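Long-range contacts in glucose-6-phosphate 1-dehydrogenase (Kluyveromyces lactis, PDB 7E6H), which catalyses NADP+-dependent oxidation of glucose 6-phosphate to 6-phosphogluconolactone, the first and rate-limiting step of the oxidative pentose phosphate pathway: residues 56-61 with 79-84; 287-292 with 313-318; 1-6 with 144-149; 43-48 with 98-103. One frame throughout, in Å; residues are numbered along the deposited sequence.

Interaction 1. Residues 56-61 with 79-84; sequences DLREKV and EFLSMV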
loop_
_atom_site.group_PDB
_atom_site.type_symbol
_atom_site.label_atom_id
_atom_site.label_comp_id
_atom_site.label_asym_id
_atom_site.label_seq_id
_atom_site.Cartn_x
_atom_site.Cartn_y
_atom_site.Cartn_z
ATOM N N ASP A 56 -4.322 -9.397 29.897
ATOM C CA ASP A 56 -5.034 -9.903 28.727
ATOM C C ASP A 56 -4.493 -9.279 27.454
ATOM O O ASP A 56 -4.236 -9.983 26.469
ATOM C CB ASP A 56 -6.534 -9.628 28.846
ATOM C CG ASP A 56 -7.106 -10.063 30.173
ATOM O OD1 ASP A 56 -7.164 -11.285 30.433
ATOM O OD2 ASP A 56 -7.499 -9.176 30.962
ATOM N N LEU A 57 -4.315 -7.955 27.458
ATOM C CA LEU A 57 -3.789 -7.267 26.282
ATOM C C LEU A 57 -2.415 -7.796 25.917
ATOM O O LEU A 57 -2.159 -8.150 24.758
ATOM C CB LEU A 57 -3.726 -5.761 26.529
ATOM C CG LEU A 57 -2.956 -5.025 25.428
ATOM C CD1 LEU A 57 -3.718 -5.072 24.114
ATOM C CD2 LEU A 57 -2.687 -3.591 25.842
ATOM N N ARG A 58 -1.517 -7.855 26.904
ATOM C CA ARG A 58 -0.189 -8.414 26.679
ATOM C C ARG A 58 -0.275 -9.851 26.191
ATOM O O ARG A 58 0.437 -10.243 25.259
ATOM C CB ARG A 58 0.637 -8.320 27.961
ATOM C CG ARG A 58 0.910 -6.885 28.369
ATOM C CD ARG A 58 1.885 -6.777 29.507
ATOM N NE ARG A 58 1.781 -5.496 30.207
ATOM C CZ ARG A 58 1.766 -5.364 31.533
ATOM N NH1 ARG A 58 1.845 -6.436 32.320
ATOM N NH2 ARG A 58 1.671 -4.158 32.069
ATOM N N GLU A 59 -1.164 -10.645 26.786
ATOM C CA GLU A 59 -1.314 -12.020 26.332
ATOM C C GLU A 59 -2.060 -12.124 25.007
ATOM O O GLU A 59 -1.890 -13.121 24.300
ATOM C CB GLU A 59 -2.013 -12.858 27.399
ATOM C CG GLU A 59 -1.300 -14.175 27.703
ATOM C CD GLU A 59 0.073 -13.991 28.345
ATOM O OE1 GLU A 59 0.282 -12.970 29.034
ATOM O OE2 GLU A 59 0.937 -14.880 28.179
ATOM N N LYS A 60 -2.873 -11.129 24.643
ATOM C CA LYS A 60 -3.539 -11.188 23.345
ATOM C C LYS A 60 -2.541 -11.024 22.208
ATOM O O LYS A 60 -2.671 -11.673 21.162
ATOM C CB LYS A 60 -4.641 -10.127 23.245
ATOM C CG LYS A 60 -6.000 -10.659 22.753
ATOM C CD LYS A 60 -6.379 -11.974 23.452
ATOM C CE LYS A 60 -7.820 -12.415 23.157
ATOM N NZ LYS A 60 -8.111 -13.821 23.607
ATOM N N VAL A 61 -1.529 -10.174 22.395
ATOM C CA VAL A 61 -0.590 -9.892 21.316
ATOM C C VAL A 61 0.658 -10.773 21.353
ATOM O O VAL A 61 1.363 -10.865 20.338
ATOM C CB VAL A 61 -0.163 -8.412 21.334
ATOM C CG1 VAL A 61 -1.379 -7.498 21.210
ATOM C CG2 VAL A 61 0.644 -8.092 22.590
ATOM N N GLU A 79 10.489 -7.821 27.750
ATOM C CA GLU A 79 10.774 -6.423 28.057
ATOM C C GLU A 79 9.822 -5.490 27.322
ATOM O O GLU A 79 9.410 -4.465 27.875
ATOM C CB GLU A 79 12.218 -6.087 27.695
ATOM C CG GLU A 79 12.772 -4.874 28.416
ATOM C CD GLU A 79 14.287 -4.785 28.300
ATOM O OE1 GLU A 79 14.855 -5.544 27.479
ATOM O OE2 GLU A 79 14.906 -3.962 29.020
ATOM N N PHE A 80 9.477 -5.833 26.074
ATOM C CA PHE A 80 8.519 -5.048 25.296
ATOM C C PHE A 80 7.136 -5.048 25.941
ATOM O O PHE A 80 6.457 -4.013 25.981
ATOM C CB PHE A 80 8.447 -5.605 23.875
ATOM C CG PHE A 80 7.278 -5.093 23.065
ATOM C CD1 PHE A 80 7.311 -3.835 22.484
ATOM C CD2 PHE A 80 6.168 -5.888 22.855
ATOM C CE1 PHE A 80 6.251 -3.371 21.731
ATOM C CE2 PHE A 80 5.109 -5.431 22.101
ATOM C CZ PHE A 80 5.149 -4.169 21.540
ATOM N N LEU A 81 6.695 -6.200 26.451
ATOM C CA LEU A 81 5.367 -6.271 27.052
ATOM C C LEU A 81 5.255 -5.364 28.275
ATOM O O LEU A 81 4.220 -4.720 28.481
ATOM C CB LEU A 81 5.029 -7.711 27.426
ATOM C CG LEU A 81 4.666 -8.778 26.388
ATOM C CD1 LEU A 81 3.356 -8.431 25.671
ATOM C CD2 LEU A 81 5.787 -9.068 25.414
ATOM N N SER A 82 6.312 -5.298 29.099
ATOM C CA SER A 82 6.308 -4.435 30.280
ATOM C C SER A 82 6.090 -2.968 29.929
ATOM O O SER A 82 5.625 -2.205 30.783
ATOM C CB SER A 82 7.619 -4.588 31.066
ATOM O OG SER A 82 8.525 -3.521 30.795
ATOM N N MET A 83 6.410 -2.556 28.697
ATOM C CA MET A 83 6.150 -1.198 28.226
ATOM C C MET A 83 4.705 -0.982 27.804
ATOM O O MET A 83 4.344 0.148 27.457
ATOM C CB MET A 83 7.061 -0.858 27.042
ATOM C CG MET A 83 8.394 -1.568 27.052
ATOM S SD MET A 83 9.424 -1.135 25.643
ATOM C CE MET A 83 9.066 0.612 25.466
ATOM N N VAL A 84 3.879 -2.023 27.830
ATOM C CA VAL A 84 2.538 -1.990 27.263
ATOM C C VAL A 84 1.516 -1.994 28.385
ATOM O O VAL A 84 1.634 -2.754 29.356
ATOM C CB VAL A 84 2.310 -3.177 26.313
ATOM C CG1 VAL A 84 0.869 -3.654 26.380
ATOM C CG2 VAL A 84 2.692 -2.781 24.901
#
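Arg58 reaches across from helix 54-61 and holds the backbone carbonyl oxygen of Val84 through NE and NH2 together. Arg58 NE lies 2.9 Å from Val84 O and Arg58 NH2 lies 3.1 Å from the same atom. That oxygen sits in the guanidinium plane, at its edge, so the pair of bonds fixes the rotation of the group. The chain runs extended from CG to NE, and its aliphatic part lies alongside Leu81 and Val84: Arg58 CB meets Leu81 CD1 at 3.6 Å, while Arg58 CG lies 3.8 Å from Val84 CG1. A methionine in place of Arg58 would probably leave Val84 O without the two N-H donors that hold it. Further in, Leu57, with CG anti to its backbone N (chi1 170°), brings CD2 to 3.6 Å from Val84 CG1, and Val61 CG2 touches Leu81 CD1. Behind these, Val61 and Val84 both rest on Phe26 of helix 19-34, and Val84 also packs on Ile44. Helices 54-61 and 74-82 thus lie in the connection between the parallel neighbours 43-48 and 84-88, an elaborated beta-alpha-beta crossover of the Rossmann-type dinucleotide-binding domain.

Interaction 2. Residues 287-292 with 313-318; sequences IGQYGR and CVTFAA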
loop_
_atom_site.group_PDB
_atom_site.type_symbol
_atom_site.label_atom_id
_atom_site.label_comp_id
_atom_site.label_asym_id
_atom_site.label_seq_id
_atom_site.Cartn_x
_atom_site.Cartn_y
_atom_site.Cartn_z
ATOM N N ILE A 287 -12.863 -6.866 -17.831
ATOM C CA ILE A 287 -13.517 -6.991 -16.540
ATOM C C ILE A 287 -13.927 -8.445 -16.364
ATOM O O ILE A 287 -14.494 -9.046 -17.282
ATOM C CB ILE A 287 -14.692 -5.994 -16.453
ATOM C CG1 ILE A 287 -14.496 -5.084 -15.261
ATOM C CG2 ILE A 287 -16.057 -6.612 -16.508
ATOM C CD1 ILE A 287 -13.437 -4.106 -15.500
ATOM N N GLY A 288 -13.552 -9.041 -15.238
ATOM C CA GLY A 288 -13.804 -10.451 -15.009
ATOM C C GLY A 288 -14.373 -10.742 -13.635
ATOM O O GLY A 288 -14.169 -9.989 -12.679
ATOM N N GLN A 289 -15.092 -11.864 -13.549
ATOM C CA GLN A 289 -15.586 -12.432 -12.294
ATOM C C GLN A 289 -15.284 -13.923 -12.308
ATOM O O GLN A 289 -15.555 -14.604 -13.310
ATOM C CB GLN A 289 -17.094 -12.201 -12.114
ATOM C CG GLN A 289 -17.702 -12.952 -10.930
ATOM C CD GLN A 289 -19.236 -12.898 -10.899
ATOM O OE1 GLN A 289 -19.933 -13.909 -11.145
ATOM N NE2 GLN A 289 -19.768 -11.714 -10.603
ATOM N N TYR A 290 -14.720 -14.443 -11.218
ATOM C CA TYR A 290 -14.224 -15.817 -11.257
ATOM C C TYR A 290 -15.372 -16.800 -11.103
ATOM O O TYR A 290 -16.142 -16.730 -10.144
ATOM C CB TYR A 290 -13.130 -16.061 -10.214
ATOM C CG TYR A 290 -13.528 -16.166 -8.758
ATOM C CD1 TYR A 290 -13.939 -17.392 -8.200
ATOM C CD2 TYR A 290 -13.434 -15.055 -7.918
ATOM C CE1 TYR A 290 -14.279 -17.489 -6.850
ATOM C CE2 TYR A 290 -13.773 -15.142 -6.577
ATOM C CZ TYR A 290 -14.191 -16.357 -6.050
ATOM O OH TYR A 290 -14.506 -16.416 -4.725
ATOM N N GLY A 291 -15.489 -17.706 -12.070
ATOM C CA GLY A 291 -16.483 -18.751 -12.040
ATOM C C GLY A 291 -15.897 -20.073 -11.582
ATOM O O GLY A 291 -14.739 -20.167 -11.165
ATOM N N ARG A 292 -16.737 -21.114 -11.656
ATOM C CA ARG A 292 -16.292 -22.466 -11.355
ATOM C C ARG A 292 -14.949 -22.760 -12.021
ATOM O O ARG A 292 -14.658 -22.294 -13.131
ATOM C CB ARG A 292 -17.334 -23.478 -11.822
ATOM C CG ARG A 292 -17.988 -24.281 -10.694
ATOM C CD ARG A 292 -19.371 -23.730 -10.374
ATOM N NE ARG A 292 -20.075 -24.502 -9.357
ATOM C CZ ARG A 292 -21.049 -25.366 -9.619
ATOM N NH1 ARG A 292 -21.421 -25.572 -10.877
ATOM N NH2 ARG A 292 -21.639 -26.027 -8.628
ATOM N N CYS A 313 -20.247 -8.182 -9.545
ATOM C CA CYS A 313 -19.049 -7.732 -8.864
ATOM C C CYS A 313 -17.816 -8.176 -9.637
ATOM O O CYS A 313 -17.730 -9.316 -10.111
ATOM C CB CYS A 313 -19.000 -8.271 -7.438
ATOM S SG CYS A 313 -17.489 -7.777 -6.593
ATOM N N VAL A 314 -16.868 -7.263 -9.769
ATOM C CA VAL A 314 -15.667 -7.503 -10.550
ATOM C C VAL A 314 -14.579 -8.044 -9.633
ATOM O O VAL A 314 -14.180 -7.395 -8.665
ATOM C CB VAL A 314 -15.218 -6.216 -11.249
ATOM C CG1 VAL A 314 -13.800 -6.341 -11.702
ATOM C CG2 VAL A 314 -16.140 -5.917 -12.414
ATOM N N THR A 315 -14.089 -9.235 -9.939
ATOM C CA THR A 315 -12.951 -9.797 -9.229
ATOM C C THR A 315 -11.662 -9.752 -10.041
ATOM O O THR A 315 -10.589 -10.034 -9.494
ATOM C CB THR A 315 -13.259 -11.241 -8.805
ATOM O OG1 THR A 315 -13.211 -12.105 -9.960
ATOM C CG2 THR A 315 -14.636 -11.324 -8.105
ATOM N N PHE A 316 -11.736 -9.415 -11.321
ATOM C CA PHE A 316 -10.542 -9.189 -12.114
ATOM C C PHE A 316 -10.760 -7.955 -12.971
ATOM O O PHE A 316 -11.849 -7.769 -13.521
ATOM C CB PHE A 316 -10.204 -10.401 -12.996
ATOM C CG PHE A 316 -9.134 -10.118 -14.012
ATOM C CD1 PHE A 316 -9.448 -9.527 -15.229
ATOM C CD2 PHE A 316 -7.810 -10.420 -13.743
ATOM C CE1 PHE A 316 -8.470 -9.247 -16.144
ATOM C CE2 PHE A 316 -6.832 -10.153 -14.661
ATOM C CZ PHE A 316 -7.157 -9.561 -15.858
ATOM N N ALA A 317 -9.724 -7.129 -13.116
ATOM C CA ALA A 317 -9.839 -5.948 -13.965
ATOM C C ALA A 317 -8.490 -5.545 -14.540
ATOM O O ALA A 317 -7.509 -5.397 -13.805
ATOM C CB ALA A 317 -10.436 -4.766 -13.202
ATOM N N ALA A 318 -8.451 -5.362 -15.853
ATOM C CA ALA A 318 -7.344 -4.693 -16.521
ATOM C C ALA A 318 -7.865 -3.363 -17.046
ATOM O O ALA A 318 -8.906 -3.327 -17.722
ATOM C CB ALA A 318 -6.767 -5.550 -17.650
#
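The aromatic rings of Phe316 and Tyr290 each present an edge to the opposite segment. Gly288 N lies near the plane of the Phe316 ring, 4.1 Å from CD1, and Thr315 OG1 approaches the Tyr290 ring near its plane, 3.6 Å from CD2. Beyond the pair, the ring of Tyr290 meets that of Tyr463 almost perpendicularly, and its OH is hydrogen-bonded to Thr225 N. Phe316 belongs to a classic beta bulge in an antiparallel pairing, where it and Thr315 together face Gly288. Gly288 O accepts from both backbone nitrogens, with Thr315 N in the carbonyl plane and Phe316 N well above it; Gly288 N returns a bond of 2.7 Å to Phe316 O. The bulge belongs to the large mixed sheet of the C-terminal domain, in which strand 285-291 runs between strands 316-321 and 459-462.

Ile287 and Ala317 form the adjoining non-hydrogen-bonded pair, and Ile287 CD1 meets Ala317 CB at 3.8 Å. Ile287 CG1 also packs against Val314 CG2, the two side chains crossing at about a right angle. Helix 236-254 covers this face through Ile237, while Phe316 lies on the other face, where its side chain touches Tyr461 and Pro468. Thr315 OG1 is hydrogen-bonded to Tyr461 OH and takes a weak bond from Tyr290 N. Gln289, extended beyond CG, carries its amide to the start of segment 313-318; Gln289 NE2 also serves Ser311 O, and donates to Cys313 O over 3.2 Å, nearly straight at 175°, on a lone pair of that carbonyl.

Interaction 3. Residues 1-6 with 144-149; sequences MATQFD and SGIQRV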
loop_
_atom_site.group_PDB
_atom_site.type_symbol
_atom_site.label_atom_id
_atom_site.label_comp_id
_atom_site.label_asym_id
_atom_site.label_seq_id
_atom_site.Cartn_x
_atom_site.Cartn_y
_atom_site.Cartn_z
ATOM N N MET A 1 14.263 19.023 9.849
ATOM C CA MET A 1 13.295 20.073 10.160
ATOM C C MET A 1 12.086 19.595 11.011
ATOM O O MET A 1 11.588 20.352 11.861
ATOM C CB MET A 1 12.801 20.708 8.860
ATOM C CG MET A 1 13.645 21.868 8.409
ATOM S SD MET A 1 12.692 23.120 7.534
ATOM C CE MET A 1 11.106 23.014 8.373
ATOM N N ALA A 2 11.618 18.360 10.796
ATOM C CA ALA A 2 10.527 17.803 11.596
ATOM C C ALA A 2 11.059 17.073 12.829
ATOM O O ALA A 2 12.023 16.308 12.749
ATOM C CB ALA A 2 9.667 16.848 10.769
ATOM N N THR A 3 10.404 17.294 13.966
ATOM C CA THR A 3 10.913 16.785 15.233
ATOM C C THR A 3 10.815 15.268 15.313
ATOM O O THR A 3 9.779 14.677 15.002
ATOM C CB THR A 3 10.148 17.399 16.397
ATOM O OG1 THR A 3 10.012 18.809 16.189
ATOM C CG2 THR A 3 10.883 17.134 17.689
ATOM N N GLN A 4 11.887 14.642 15.782
ATOM C CA GLN A 4 11.951 13.195 15.895
ATOM C C GLN A 4 11.538 12.745 17.286
ATOM O O GLN A 4 11.933 13.338 18.291
ATOM C CB GLN A 4 13.353 12.691 15.569
ATOM C CG GLN A 4 13.547 12.560 14.059
ATOM C CD GLN A 4 14.978 12.269 13.663
ATOM O OE1 GLN A 4 15.787 11.802 14.482
ATOM N NE2 GLN A 4 15.312 12.570 12.409
ATOM N N PHE A 5 10.717 11.709 17.334
ATOM C CA PHE A 5 10.249 11.144 18.585
ATOM C C PHE A 5 11.259 10.108 19.054
ATOM O O PHE A 5 11.624 9.202 18.297
ATOM C CB PHE A 5 8.875 10.507 18.400
ATOM C CG PHE A 5 7.758 11.498 18.280
ATOM C CD1 PHE A 5 8.008 12.863 18.295
ATOM C CD2 PHE A 5 6.445 11.059 18.158
ATOM C CE1 PHE A 5 6.964 13.773 18.189
ATOM C CE2 PHE A 5 5.392 11.958 18.060
ATOM C CZ PHE A 5 5.646 13.312 18.069
ATOM N N ASP A 6 11.723 10.255 20.292
ATOM C CA ASP A 6 12.661 9.298 20.855
ATOM C C ASP A 6 12.264 8.949 22.282
ATOM O O ASP A 6 11.542 7.975 22.508
ATOM C CB ASP A 6 14.084 9.848 20.805
ATOM C CG ASP A 6 15.128 8.752 20.721
ATOM O OD1 ASP A 6 14.761 7.558 20.810
ATOM O OD2 ASP A 6 16.320 9.089 20.565
ATOM N N SER A 144 1.519 22.935 23.589
ATOM C CA SER A 144 2.933 22.903 23.948
ATOM C C SER A 144 3.645 21.647 23.466
ATOM O O SER A 144 4.827 21.469 23.773
ATOM C CB SER A 144 3.096 23.023 25.465
ATOM O OG SER A 144 1.850 23.317 26.068
ATOM N N GLY A 145 2.975 20.773 22.732
ATOM C CA GLY A 145 3.628 19.556 22.305
ATOM C C GLY A 145 3.431 19.239 20.840
ATOM O O GLY A 145 2.910 20.061 20.077
ATOM N N ILE A 146 3.864 18.047 20.435
ATOM C CA ILE A 146 3.624 17.527 19.094
ATOM C C ILE A 146 2.844 16.230 19.225
ATOM O O ILE A 146 3.236 15.337 19.989
ATOM C CB ILE A 146 4.938 17.309 18.319
ATOM C CG1 ILE A 146 5.786 18.586 18.330
ATOM C CG2 ILE A 146 4.667 16.828 16.889
ATOM C CD1 ILE A 146 7.261 18.330 18.523
ATOM N N GLN A 147 1.721 16.146 18.509
ATOM C CA GLN A 147 0.938 14.921 18.390
ATOM C C GLN A 147 0.787 14.551 16.915
ATOM O O GLN A 147 0.717 15.418 16.041
ATOM C CB GLN A 147 -0.457 15.044 19.049
ATOM C CG GLN A 147 -1.176 16.339 18.738
ATOM C CD GLN A 147 -1.145 17.339 19.887
ATOM O OE1 GLN A 147 -1.416 16.994 21.044
ATOM N NE2 GLN A 147 -0.759 18.573 19.580
ATOM N N ARG A 148 0.751 13.251 16.644
ATOM C CA ARG A 148 0.610 12.727 15.294
ATOM C C ARG A 148 -0.396 11.589 15.340
ATOM O O ARG A 148 -0.346 10.764 16.256
ATOM C CB ARG A 148 1.950 12.222 14.755
ATOM C CG ARG A 148 2.935 13.321 14.436
ATOM C CD ARG A 148 4.351 12.798 14.125
ATOM N NE ARG A 148 5.322 13.889 14.020
ATOM C CZ ARG A 148 6.619 13.772 14.295
ATOM N NH1 ARG A 148 7.112 12.599 14.679
ATOM N NH2 ARG A 148 7.425 14.828 14.180
ATOM N N VAL A 149 -1.323 11.542 14.380
ATOM C CA VAL A 149 -2.291 10.449 14.331
ATOM C C VAL A 149 -2.147 9.699 13.010
ATOM O O VAL A 149 -2.023 10.306 11.939
ATOM C CB VAL A 149 -3.745 10.914 14.589
ATOM C CG1 VAL A 149 -3.825 12.382 15.032
ATOM C CG2 VAL A 149 -4.674 10.586 13.430
#
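Phe5 and Arg148 make a cation-pi stack: the guanidinium lies flat on the ring, planes 14° apart, with CZ of Arg148 4.1 Å from the centroid of the Phe5 ring. NH1 of Arg148 is poised over the middle of that ring. An extended chain from CG to NE carries the guanidinium from strand 146-152 to the N-terminal segment.

One hydrogen bond crosses the contact, from Arg148 NH2 to Thr3 O at the guanidinium edge; its modelled length of 2.5 Å is doubtfully short at this resolution. NH1 has a further, weak bond to Leu423 O of helix 414-424.

Apolar contact completes the set. Phe5 CZ meets Ile146 CG2 at 3.8 Å, and Ile146 CD1 lies 3.7 Å from Thr3 CB. The Phe5 ring is also stacked with that of His117 on the neighbouring strand 117-122.

A serine in place of Phe5 would probably open a gap beside Ile146 and leave the guanidinium without its stacking surface, freer to turn about its bond to Thr3.

With its charge met by a ring face and by carbonyl oxygens, the arginine contributes, with the apolar contacts, to joining the irregular N-terminal segment to the parallel sheet without any carboxylate across the contact.

Interaction 4. Residues 43-48 with 98-103; sequences KIIGYA and LELKKI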
loop_
_atom_site.group_PDB
_atom_site.type_symbol
_atom_site.label_atom_id
_atom_site.label_comp_id
_atom_site.label_asym_id
_atom_site.label_seq_id
_atom_site.Cartn_x
_atom_site.Cartn_y
_atom_site.Cartn_z
ATOM N N LYS A 43 6.116 4.891 26.198
ATOM C CA LYS A 43 4.913 4.369 26.828
ATOM C C LYS A 43 3.958 3.917 25.736
ATOM O O LYS A 43 3.636 4.696 24.832
ATOM C CB LYS A 43 4.252 5.416 27.722
ATOM C CG LYS A 43 3.451 4.795 28.831
ATOM C CD LYS A 43 2.663 5.820 29.607
ATOM C CE LYS A 43 2.291 5.248 30.952
ATOM N NZ LYS A 43 2.319 3.754 30.904
ATOM N N ILE A 44 3.532 2.658 25.795
ATOM C CA ILE A 44 2.586 2.104 24.831
ATOM C C ILE A 44 1.300 1.781 25.568
ATOM O O ILE A 44 1.305 0.985 26.517
ATOM C CB ILE A 44 3.149 0.871 24.103
ATOM C CG1 ILE A 44 4.536 1.168 23.519
ATOM C CG2 ILE A 44 2.221 0.440 22.995
ATOM C CD1 ILE A 44 5.344 -0.078 23.177
ATOM N N ILE A 45 0.208 2.417 25.148
ATOM C CA ILE A 45 -1.102 2.253 25.777
ATOM C C ILE A 45 -2.087 1.773 24.722
ATOM O O ILE A 45 -2.216 2.385 23.659
ATOM C CB ILE A 45 -1.614 3.560 26.416
ATOM C CG1 ILE A 45 -0.666 4.054 27.503
ATOM C CG2 ILE A 45 -2.982 3.343 27.025
ATOM C CD1 ILE A 45 -0.732 5.561 27.725
ATOM N N GLY A 46 -2.798 0.683 25.026
ATOM C CA GLY A 46 -3.863 0.194 24.173
ATOM C C GLY A 46 -5.204 0.644 24.711
ATOM O O GLY A 46 -5.477 0.520 25.907
ATOM N N TYR A 47 -6.049 1.160 23.816
ATOM C CA TYR A 47 -7.354 1.705 24.175
ATOM C C TYR A 47 -8.439 1.022 23.352
ATOM O O TYR A 47 -8.291 0.883 22.128
ATOM C CB TYR A 47 -7.387 3.227 23.955
ATOM C CG TYR A 47 -8.612 3.951 24.490
ATOM C CD1 TYR A 47 -9.864 3.797 23.894
ATOM C CD2 TYR A 47 -8.511 4.811 25.576
ATOM C CE1 TYR A 47 -10.976 4.466 24.367
ATOM C CE2 TYR A 47 -9.617 5.485 26.056
ATOM C CZ TYR A 47 -10.849 5.308 25.448
ATOM O OH TYR A 47 -11.953 5.978 25.933
ATOM N N ALA A 48 -9.521 0.611 24.027
ATOM C CA ALA A 48 -10.701 0.008 23.406
ATOM C C ALA A 48 -11.841 -0.009 24.425
ATOM O O ALA A 48 -11.629 0.220 25.619
ATOM C CB ALA A 48 -10.403 -1.398 22.881
ATOM N N LEU A 98 -10.431 11.780 28.949
ATOM C CA LEU A 98 -9.974 12.558 30.093
ATOM C C LEU A 98 -9.205 11.686 31.071
ATOM O O LEU A 98 -8.190 12.124 31.624
ATOM C CB LEU A 98 -11.160 13.236 30.773
ATOM C CG LEU A 98 -11.581 14.484 30.002
ATOM C CD1 LEU A 98 -12.847 15.081 30.598
ATOM C CD2 LEU A 98 -10.432 15.490 29.961
ATOM N N GLU A 99 -9.668 10.454 31.312
ATOM C CA GLU A 99 -8.828 9.510 32.043
ATOM C C GLU A 99 -7.480 9.379 31.350
ATOM O O GLU A 99 -6.434 9.705 31.924
ATOM C CB GLU A 99 -9.515 8.143 32.182
ATOM C CG GLU A 99 -11.012 8.212 32.409
ATOM C CD GLU A 99 -11.646 6.877 32.782
ATOM O OE1 GLU A 99 -12.615 6.862 33.579
ATOM O OE2 GLU A 99 -11.195 5.837 32.249
ATOM N N LEU A 100 -7.506 8.958 30.085
ATOM C CA LEU A 100 -6.289 8.782 29.298
ATOM C C LEU A 100 -5.351 9.979 29.409
ATOM O O LEU A 100 -4.133 9.807 29.554
ATOM C CB LEU A 100 -6.662 8.530 27.840
ATOM C CG LEU A 100 -5.501 8.299 26.891
ATOM C CD1 LEU A 100 -4.765 7.061 27.324
ATOM C CD2 LEU A 100 -6.019 8.141 25.481
ATOM N N LYS A 101 -5.898 11.198 29.371
ATOM C CA LYS A 101 -5.055 12.384 29.506
ATOM C C LYS A 101 -4.330 12.413 30.848
ATOM O O LYS A 101 -3.231 12.976 30.941
ATOM C CB LYS A 101 -5.891 13.654 29.310
ATOM C CG LYS A 101 -5.269 14.964 29.823
ATOM C CD LYS A 101 -6.042 16.159 29.269
ATOM C CE LYS A 101 -6.321 17.225 30.311
ATOM N NZ LYS A 101 -5.332 17.262 31.443
ATOM N N LYS A 102 -4.904 11.792 31.885
ATOM C CA LYS A 102 -4.279 11.825 33.208
ATOM C C LYS A 102 -3.094 10.865 33.288
ATOM O O LYS A 102 -2.033 11.223 33.815
ATOM C CB LYS A 102 -5.298 11.492 34.307
ATOM C CG LYS A 102 -6.285 12.611 34.668
ATOM C CD LYS A 102 -7.433 12.073 35.560
ATOM C CE LYS A 102 -8.772 12.788 35.313
ATOM N NZ LYS A 102 -9.955 11.888 35.448
ATOM N N ILE A 103 -3.267 9.632 32.800
ATOM C CA ILE A 103 -2.140 8.703 32.723
ATOM C C ILE A 103 -0.975 9.336 31.965
ATOM O O ILE A 103 0.167 9.335 32.438
ATOM C CB ILE A 103 -2.574 7.362 32.090
ATOM C CG1 ILE A 103 -3.687 6.647 32.887
ATOM C CG2 ILE A 103 -1.373 6.456 31.793
ATOM C CD1 ILE A 103 -5.075 6.982 32.481
#
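Strand 43-48 and the helical segment 98-103 run nearly antiparallel, at 168° between their directions, with axes 11.4 Å apart, so only side chains bridge them. Leu100 is central: its two methyls divide between two strand residues, CD1 lying 4.1 Å from Ile45 CG2 and CD2 lying 4.2 Å from Tyr47 CD2. Its CG stands anti to the backbone N (chi1 -179°), which sets CD1 beside Ile45 and CD2 beside Tyr47. The Ile45 and Leu100 side chains lie alongside each other, pointing opposite ways. One helical turn on, Ile103 offers CG2 to Ile45 CD1 at 4.2 Å and to Lys43 CE at 3.9 Å, meeting the aliphatic part of the lysine at about a right angle.

Tyr47 sends its OH past the leucine to a hydrogen bond with Pro90 O, and its ring meets that of Phe14, which Leu100 touches as well. Helix 94-109 thereby lies along the parallel sheet, within the connection that leads from strand 84-88 to strand 117-122, passing over the strands between.

No hydrogen bond or charge pair joins the two segments. Such a contact rests on van der Waals contact between largely apolar side chains, while the polar end of Tyr47 is satisfied beside it.

How the interactions relate
Interactions 1, 3 and 4 gather in the dinucleotide-binding domain, whereas interaction 2 stands about 42 to 45 Å away, centre to centre, in the mixed sheet of the C-terminal domain. Along the chain, 1-6 with 144-149 encloses 43-48 with 98-103, which in turn encloses 56-61 with 79-84; interaction 2 follows later. Interactions 1 and 4, with centres 15 Å apart, touch directly: Ile44 packs on Phe80 and Val84, and Ile44 N lies 3.1 Å from Met83 O, a probable hydrogen bond. Interaction 3 reaches the same parallel sheet, with its centre about 18 Å from that of interaction 4. Contacts of short and long sequence separation thus meet around one parallel sheet, while interaction 2 belongs to a second, distant sheet.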